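Local coordinates for carboxypeptidase 1 (Deinococcus radiodurans str. R1, PDB 5GIV), which probably removes amino acids one at a time from the C-terminus of peptides with broad specificity, as a zinc-dependent metallocarboxypeptidase of the M32 family, at residues D188-L201 / V331-R345. Numbering follows the deposited sequence.
Sequences DAVIAAGAPRTDFL and VTEEEMYRAVNTVSR
Phe200 meets Val331 face-on: CG1 of Val331 stands 3.5 Å from the centroid of the Phe200 ring, only 9° off the ring normal, a CH-pi contact, while CG2 of the same valine lies against Phe200 CB and CG, where the ring joins the chain. A chi1 of 54° directs the phenyl group there, setting CG between the backbone N and the carbonyl carbon. Met336 approaches the rim instead. Its chain, bent at chi2 and chi3, puts CE 3.3 Å from Phe200 CE1 and SD near the ring plane, 5.4 Å from the centroid, a Met-aromatic contact at the edge; SD also touches CD2 of Leu201. CB of Ala339 fills the angle between CZ of Phe200 and CD1 of Leu201. Arg197 grips Asp199 side-on through NE and NH2, which fixes the guanidinium with one face toward the Phe200 ring edge at CD2.

In the mostly helical M32 fold, away from the zinc site, the contact packs the end of helix 169-193 and its following loop against the short helix 333-339 and the loop after that. Helix 333-339 starts with a capping box: Glu335 N donates to Thr332 OG1 and Thr332 N to Glu335 OE1. A water donating to both Arg197 O and Glu335 O joins the two segments. Farther along, CG of Pro196 rests 3.4 Å from Arg338 O, and the methyls of Thr198 and Thr342 meet tip to tip.

The extended residues 342-345 run over the last turns of helix 169-193. Val343 crosses Val190 and Ile191 at about a right angle, and CD1 of Ile191 sits over one face of the Arg345 guanidinium. From its edge NH2 reaches Asp188 OD1 in a salt bridge of 3.1 Å, nearly straight (171°) but arriving from above the carboxylate plane; a water links this NH2 to Asp188 O.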
ATOM      1  N   ASP A 188      14.950  26.038  33.088  1.00 27.11           N
ATOM      2  CA  ASP A 188      15.275  27.454  33.180  1.00 27.09           C
ATOM      3  C   ASP A 188      16.774  27.654  33.332  1.00 27.18           C
ATOM      4  O   ASP A 188      17.351  28.566  32.728  1.00 27.07           O
ATOM      5  CB  ASP A 188      14.511  28.101  34.336  1.00 27.22           C
ATOM      6  CG  ASP A 188      13.024  28.292  34.030  1.00 27.10           C
ATOM      7  OD1 ASP A 188      12.609  28.141  32.860  1.00 26.90           O
ATOM      8  OD2 ASP A 188      12.263  28.604  34.963  1.00 27.21           O
ATOM      9  N   ALA A 189      17.428  26.807  34.129  1.00 25.30           N
ATOM     10  CA  ALA A 189      18.874  26.936  34.284  1.00 25.35           C
ATOM     11  C   ALA A 189      19.589  26.625  32.982  1.00 25.17           C
ATOM     12  O   ALA A 189      20.557  27.308  32.624  1.00 25.10           O
ATOM     13  CB  ALA A 189      19.387  26.024  35.396  1.00 25.58           C
ATOM     14  N   VAL A 190      19.122  25.609  32.252  1.00 21.53           N
ATOM     15  CA  VAL A 190      19.750  25.289  30.974  1.00 21.38           C
ATOM     16  C   VAL A 190      19.559  26.435  29.990  1.00 21.19           C
ATOM     17  O   VAL A 190      20.502  26.852  29.309  1.00 21.09           O
ATOM     18  CB  VAL A 190      19.210  23.961  30.416  1.00 21.35           C
ATOM     19  CG1 VAL A 190      19.674  23.778  28.995  1.00 21.18           C
ATOM     20  CG2 VAL A 190      19.689  22.795  31.271  1.00 21.54           C
ATOM     21  N   ILE A 191      18.353  26.995  29.933  1.00 21.80           N
ATOM     22  CA  ILE A 191      18.099  28.090  29.008  1.00 21.63           C
ATOM     23  C   ILE A 191      18.928  29.308  29.370  1.00 21.65           C
ATOM     24  O   ILE A 191      19.404  30.029  28.486  1.00 21.51           O
ATOM     25  CB  ILE A 191      16.596  28.415  28.991  1.00 21.56           C
ATOM     26  CG1 ILE A 191      15.820  27.261  28.334  1.00 21.49           C
ATOM     27  CG2 ILE A 191      16.345  29.771  28.327  1.00 21.41           C
ATOM     28  CD1 ILE A 191      14.326  27.329  28.537  1.00 21.46           C
ATOM     29  N   ALA A 192      19.145  29.543  30.666  1.00 24.80           N
ATOM     30  CA  ALA A 192      19.898  30.709  31.100  1.00 24.79           C
ATOM     31  C   ALA A 192      21.391  30.528  30.922  1.00 24.75           C
ATOM     32  O   ALA A 192      22.115  31.523  30.839  1.00 24.66           O
ATOM     33  CB  ALA A 192      19.592  31.036  32.565  1.00 24.96           C
ATOM     34  N   ALA A 193      21.867  29.286  30.864  1.00 20.55           N
ATOM     35  CA  ALA A 193      23.294  29.053  30.669  1.00 20.51           C
ATOM     36  C   ALA A 193      23.738  29.351  29.236  1.00 20.32           C
ATOM     37  O   ALA A 193      24.856  29.827  29.023  1.00 20.22           O
ATOM     38  CB  ALA A 193      23.641  27.619  31.050  1.00 20.66           C
ATOM     39  N   GLY A 194      22.897  29.090  28.249  1.00 25.57           N
ATOM     40  CA  GLY A 194      23.326  29.317  26.882  1.00 25.39           C
ATOM     41  C   GLY A 194      23.512  28.012  26.116  1.00 25.39           C
ATOM     42  O   GLY A 194      23.792  26.951  26.693  1.00 25.53           O
ATOM     43  N   ALA A 195      23.365  28.097  24.725  1.00 20.13           N
ATOM     44  CA  ALA A 195      23.277  26.903  23.887  1.00 20.11           C
ATOM     45  C   ALA A 195      24.610  26.544  23.237  1.00 20.07           C
ATOM     46  O   ALA A 195      25.433  27.415  22.946  1.00 19.96           O
ATOM     47  CB  ALA A 195      22.228  27.096  22.786  1.00 19.99           C
ATOM     48  N   PRO A 196      24.812  25.270  22.932  1.00 17.19           N
ATOM     49  CA  PRO A 196      25.999  24.875  22.175  1.00 17.20           C
ATOM     50  C   PRO A 196      25.886  25.363  20.739  1.00 17.23           C
ATOM     51  O   PRO A 196      24.827  25.791  20.281  1.00 17.23           O
ATOM     52  CB  PRO A 196      25.974  23.351  22.250  1.00 17.19           C
ATOM     53  CG  PRO A 196      24.495  23.026  22.361  1.00 17.17           C
ATOM     54  CD  PRO A 196      23.906  24.138  23.190  1.00 17.17           C
ATOM     55  N   ARG A 197      26.991  25.257  20.009  1.00 18.97           N
ATOM     56  CA  ARG A 197      26.965  25.649  18.610  1.00 18.86           C
ATOM     57  C   ARG A 197      26.024  24.736  17.837  1.00 18.88           C
ATOM     58  O   ARG A 197      26.004  23.524  18.049  1.00 18.97           O
ATOM     59  CB  ARG A 197      28.375  25.597  18.017  1.00 18.79           C
ATOM     60  CG  ARG A 197      28.420  25.997  16.549  1.00 18.69           C
ATOM     61  CD  ARG A 197      29.781  25.787  15.905  1.00 18.63           C
ATOM     62  NE  ARG A 197      29.713  26.071  14.478  1.00 18.56           N
ATOM     63  CZ  ARG A 197      30.565  25.606  13.573  1.00 18.54           C
ATOM     64  NH1 ARG A 197      31.584  24.828  13.942  1.00 18.56           N
ATOM     65  NH2 ARG A 197      30.392  25.911  12.293  1.00 18.50           N
ATOM     66  N   THR A 198      25.220  25.322  16.951  1.00 22.00           N
ATOM     67  CA  THR A 198      24.283  24.548  16.144  1.00 22.02           C
ATOM     68  C   THR A 198      24.279  24.917  14.665  1.00 21.94           C
ATOM     69  O   THR A 198      23.656  24.194  13.878  1.00 21.94           O
ATOM     70  CB  THR A 198      22.839  24.691  16.677  1.00 22.02           C
ATOM     71  OG1 THR A 198      22.457  26.069  16.652  1.00 21.93           O
ATOM     72  CG2 THR A 198      22.699  24.152  18.102  1.00 22.11           C
ATOM     73  N   ASP A 199      24.964  25.988  14.256  1.00 21.55           N
ATOM     74  CA  ASP A 199      24.801  26.501  12.895  1.00 21.49           C
ATOM     75  C   ASP A 199      25.194  25.483  11.830  1.00 21.51           C
ATOM     76  O   ASP A 199      24.678  25.537  10.711  1.00 21.47           O
ATOM     77  CB  ASP A 199      25.632  27.771  12.710  1.00 21.42           C
ATOM     78  CG  ASP A 199      27.130  27.507  12.844  1.00 21.41           C
ATOM     79  OD1 ASP A 199      27.739  27.022  11.868  1.00 21.41           O
ATOM     80  OD2 ASP A 199      27.692  27.777  13.927  1.00 21.41           O
ATOM     81  N   PHE A 200      26.104  24.554  12.138  1.00 18.98           N
ATOM     82  CA  PHE A 200      26.514  23.592  11.120  1.00 19.01           C
ATOM     83  C   PHE A 200      25.371  22.675  10.715  1.00 19.06           C
ATOM     84  O   PHE A 200      25.435  22.060   9.645  1.00 19.08           O
ATOM     85  CB  PHE A 200      27.714  22.761  11.597  1.00 19.05           C
ATOM     86  CG  PHE A 200      27.492  22.083  12.907  1.00 19.13           C
ATOM     87  CD1 PHE A 200      26.903  20.832  12.961  1.00 19.20           C
ATOM     88  CD2 PHE A 200      27.872  22.696  14.084  1.00 19.12           C
ATOM     89  CE1 PHE A 200      26.682  20.214  14.164  1.00 19.27           C
ATOM     90  CE2 PHE A 200      27.665  22.086  15.285  1.00 19.21           C
ATOM     91  CZ  PHE A 200      27.067  20.841  15.333  1.00 19.30           C
ATOM     92  N   LEU A 201      24.334  22.558  11.549  1.00 17.38           N
ATOM     93  CA  LEU A 201      23.153  21.784  11.177  1.00 17.38           C
ATOM     94  C   LEU A 201      22.341  22.443  10.068  1.00 17.41           C
ATOM     95  O   LEU A 201      21.482  21.781   9.478  1.00 17.42           O
ATOM     96  CB  LEU A 201      22.267  21.557  12.402  1.00 17.34           C
ATOM     97  CG  LEU A 201      22.943  20.757  13.528  1.00 17.30           C
ATOM     98  CD1 LEU A 201      22.068  20.717  14.785  1.00 17.27           C
ATOM     99  CD2 LEU A 201      23.307  19.358  13.056  1.00 17.30           C
ATOM    100  N   VAL A 331      33.766  20.766  12.803  1.00 19.08           N
ATOM    101  CA  VAL A 331      32.845  20.376  13.859  1.00 19.19           C
ATOM    102  C   VAL A 331      33.385  19.105  14.481  1.00 19.27           C
ATOM    103  O   VAL A 331      33.727  18.157  13.765  1.00 19.31           O
ATOM    104  CB  VAL A 331      31.417  20.155  13.321  1.00 19.22           C
ATOM    105  CG1 VAL A 331      30.449  19.893  14.471  1.00 19.30           C
ATOM    106  CG2 VAL A 331      30.976  21.349  12.461  1.00 19.13           C
ATOM    107  N   THR A 332      33.438  19.073  15.803  1.00 20.23           N
ATOM    108  CA  THR A 332      33.934  17.887  16.478  1.00 20.34           C
ATOM    109  C   THR A 332      32.798  16.905  16.735  1.00 20.48           C
ATOM    110  O   THR A 332      31.612  17.220  16.603  1.00 20.48           O
ATOM    111  CB  THR A 332      34.600  18.250  17.801  1.00 20.34           C
ATOM    112  OG1 THR A 332      33.599  18.675  18.733  1.00 20.41           O
ATOM    113  CG2 THR A 332      35.636  19.367  17.612  1.00 20.16           C
ATOM    114  N   GLU A 333      33.180  15.678  17.069  1.00 30.43           N
ATOM    115  CA  GLU A 333      32.191  14.712  17.509  1.00 30.57           C
ATOM    116  C   GLU A 333      31.452  15.216  18.746  1.00 30.62           C
ATOM    117  O   GLU A 333      30.232  15.060  18.856  1.00 30.66           O
ATOM    118  CB  GLU A 333      32.870  13.373  17.771  1.00 30.68           C
ATOM    119  CG  GLU A 333      32.043  12.422  18.576  1.00 30.83           C
ATOM    120  CD  GLU A 333      32.820  11.202  18.991  1.00 30.95           C
ATOM    121  OE1 GLU A 333      33.581  10.662  18.155  1.00 30.92           O
ATOM    122  OE2 GLU A 333      32.685  10.805  20.164  1.00 31.07           O
ATOM    123  N   GLU A 334      32.170  15.835  19.685  1.00 32.07           N
ATOM    124  CA  GLU A 334      31.525  16.353  20.889  1.00 32.14           C
ATOM    125  C   GLU A 334      30.523  17.456  20.558  1.00 32.03           C
ATOM    126  O   GLU A 334      29.513  17.608  21.253  1.00 32.08           O
ATOM    127  CB  GLU A 334      32.588  16.845  21.881  1.00 32.18           C
ATOM    128  CG  GLU A 334      32.065  17.536  23.152  1.00 32.27           C
ATOM    129  CD  GLU A 334      31.332  16.599  24.129  1.00 32.49           C
ATOM    130  OE1 GLU A 334      30.760  17.106  25.126  1.00 32.58           O
ATOM    131  OE2 GLU A 334      31.332  15.358  23.917  1.00 32.59           O
ATOM    132  N   GLU A 335      30.794  18.252  19.524  1.00 20.35           N
ATOM    133  CA  GLU A 335      29.867  19.323  19.185  1.00 20.26           C
ATOM    134  C   GLU A 335      28.571  18.770  18.598  1.00 20.27           C
ATOM    135  O   GLU A 335      27.486  19.283  18.885  1.00 20.26           O
ATOM    136  CB  GLU A 335      30.538  20.307  18.232  1.00 20.10           C
ATOM    137  CG  GLU A 335      31.567  21.171  18.931  1.00 20.05           C
ATOM    138  CD  GLU A 335      32.292  22.102  17.996  1.00 19.88           C
ATOM    139  OE1 GLU A 335      32.784  21.638  16.950  1.00 19.84           O
ATOM    140  OE2 GLU A 335      32.395  23.294  18.330  1.00 19.80           O
ATOM    141  N   MET A 336      28.659  17.705  17.806  1.00 22.54           N
ATOM    142  CA  MET A 336      27.452  17.085  17.284  1.00 22.56           C
ATOM    143  C   MET A 336      26.619  16.487  18.410  1.00 22.67           C
ATOM    144  O   MET A 336      25.384  16.575  18.387  1.00 22.64           O
ATOM    145  CB  MET A 336      27.811  16.026  16.244  1.00 22.58           C
ATOM    146  CG  MET A 336      26.609  15.310  15.664  1.00 22.56           C
ATOM    147  SD  MET A 336      25.528  16.430  14.754  1.00 22.45           S
ATOM    148  CE  MET A 336      26.640  16.997  13.495  1.00 22.38           C
ATOM    149  N   TYR A 337      27.274  15.893  19.418  1.00 21.23           N
ATOM    150  CA  TYR A 337      26.534  15.385  20.569  1.00 21.32           C
ATOM    151  C   TYR A 337      25.830  16.507  21.323  1.00 21.32           C
ATOM    152  O   TYR A 337      24.687  16.343  21.766  1.00 21.34           O
ATOM    153  CB  TYR A 337      27.460  14.614  21.510  1.00 21.45           C
ATOM    154  CG  TYR A 337      26.905  14.483  22.913  1.00 21.58           C
ATOM    155  CD1 TYR A 337      25.873  13.607  23.196  1.00 21.63           C
ATOM    156  CD2 TYR A 337      27.414  15.254  23.953  1.00 21.65           C
ATOM    157  CE1 TYR A 337      25.360  13.497  24.477  1.00 21.75           C
ATOM    158  CE2 TYR A 337      26.914  15.149  25.237  1.00 21.77           C
ATOM    159  CZ  TYR A 337      25.891  14.273  25.496  1.00 21.83           C
ATOM    160  OH  TYR A 337      25.397  14.175  26.776  1.00 21.98           O
ATOM    161  N   ARG A 338      26.490  17.648  21.495  1.00 27.23           N
ATOM    162  CA  ARG A 338      25.834  18.729  22.221  1.00 27.24           C
ATOM    163  C   ARG A 338      24.710  19.347  21.401  1.00 27.10           C
ATOM    164  O   ARG A 338      23.696  19.770  21.965  1.00 27.09           O
ATOM    165  CB  ARG A 338      26.847  19.797  22.624  1.00 27.23           C
ATOM    166  CG  ARG A 338      28.000  19.263  23.447  1.00 27.36           C
ATOM    167  CD  ARG A 338      29.084  20.320  23.611  1.00 27.30           C
ATOM    168  NE  ARG A 338      29.005  20.973  24.911  1.00 27.38           N
ATOM    169  CZ  ARG A 338      29.680  20.561  25.979  1.00 27.53           C
ATOM    170  NH1 ARG A 338      30.488  19.507  25.884  1.00 27.60           N
ATOM    171  NH2 ARG A 338      29.555  21.201  27.138  1.00 27.61           N
ATOM    172  N   ALA A 339      24.861  19.390  20.078  1.00 21.16           N
ATOM    173  CA  ALA A 339      23.887  20.076  19.244  1.00 21.05           C
ATOM    174  C   ALA A 339      22.545  19.360  19.197  1.00 21.05           C
ATOM    175  O   ALA A 339      21.520  20.006  18.946  1.00 20.99           O
ATOM    176  CB  ALA A 339      24.438  20.238  17.833  1.00 20.96           C
ATOM    177  N   VAL A 340      22.515  18.046  19.442  1.00 17.18           N
ATOM    178  CA  VAL A 340      21.257  17.308  19.443  1.00 17.18           C
ATOM    179  C   VAL A 340      20.558  17.387  20.791  1.00 17.16           C
ATOM    180  O   VAL A 340      19.534  16.720  20.985  1.00 17.15           O
ATOM    181  CB  VAL A 340      21.438  15.824  19.045  1.00 17.19           C
ATOM    182  CG1 VAL A 340      22.242  15.689  17.744  1.00 17.21           C
ATOM    183  CG2 VAL A 340      22.030  15.006  20.183  1.00 17.18           C
ATOM    184  N   ASN A 341      21.121  18.113  21.753  1.00 17.15           N
ATOM    185  CA  ASN A 341      20.584  18.218  23.103  1.00 17.13           C
ATOM    186  C   ASN A 341      20.390  19.669  23.516  1.00 17.13           C
ATOM    187  O   ASN A 341      20.612  20.034  24.673  1.00 17.12           O
ATOM    188  CB  ASN A 341      21.480  17.504  24.115  1.00 17.14           C
ATOM    189  CG  ASN A 341      21.483  16.000  23.938  1.00 17.15           C
ATOM    190  OD1 ASN A 341      20.463  15.341  24.147  1.00 17.14           O
ATOM    191  ND2 ASN A 341      22.639  15.442  23.586  1.00 17.16           N
ATOM    192  N   THR A 342      19.982  20.528  22.588  1.00 19.84           N
ATOM    193  CA  THR A 342      19.634  21.886  22.971  1.00 19.81           C
ATOM    194  C   THR A 342      18.259  21.925  23.630  1.00 19.81           C
ATOM    195  O   THR A 342      17.438  21.022  23.468  1.00 19.78           O
ATOM    196  CB  THR A 342      19.650  22.818  21.764  1.00 19.67           C
ATOM    197  OG1 THR A 342      18.468  22.601  20.982  1.00 19.57           O
ATOM    198  CG2 THR A 342      20.920  22.656  20.927  1.00 19.66           C
ATOM    199  N   VAL A 343      18.006  23.010  24.360  1.00 17.11           N
ATOM    200  CA  VAL A 343      16.765  23.192  25.108  1.00 17.10           C
ATOM    201  C   VAL A 343      16.272  24.614  24.885  1.00 17.11           C
ATOM    202  O   VAL A 343      17.075  25.541  24.771  1.00 17.12           O
ATOM    203  CB  VAL A 343      16.965  22.939  26.621  1.00 17.09           C
ATOM    204  CG1 VAL A 343      15.701  23.310  27.396  1.00 17.08           C
ATOM    205  CG2 VAL A 343      17.370  21.501  26.893  1.00 17.09           C
ATOM    206  N   SER A 344      14.953  24.788  24.808  1.00 20.28           N
ATOM    207  CA  SER A 344      14.375  26.128  24.774  1.00 20.21           C
ATOM    208  C   SER A 344      12.863  26.023  24.905  1.00 20.16           C
ATOM    209  O   SER A 344      12.263  25.025  24.501  1.00 20.12           O
ATOM    210  CB  SER A 344      14.734  26.875  23.486  1.00 20.07           C
ATOM    211  OG  SER A 344      14.082  26.291  22.380  1.00 19.96           O
ATOM    212  N   ARG A 345      12.258  27.075  25.447  1.00 33.63           N
ATOM    213  CA  ARG A 345      10.806  27.174  25.471  1.00 33.56           C
ATOM    214  C   ARG A 345      10.317  27.408  24.053  1.00 33.39           C
ATOM    215  O   ARG A 345      10.685  28.402  23.423  1.00 33.31           O
ATOM    216  CB  ARG A 345      10.362  28.317  26.371  1.00 33.63           C
ATOM    217  CG  ARG A 345      11.057  28.332  27.699  1.00 33.82           C
ATOM    218  CD  ARG A 345      10.769  29.615  28.450  1.00 33.87           C
ATOM    219  NE  ARG A 345      11.616  29.679  29.635  1.00 34.06           N
ATOM    220  CZ  ARG A 345      12.609  30.544  29.800  1.00 34.11           C
ATOM    221  NH1 ARG A 345      12.870  31.460  28.870  1.00 33.96           N
ATOM    222  NH2 ARG A 345      13.334  30.500  30.912  1.00 34.30           N
TER
HETATM  223  O   HOH W   1      16.001  30.964  32.111  1.00 36.24           O
HETATM  224  O   HOH W   2      27.595  21.945  19.606  1.00 27.67           O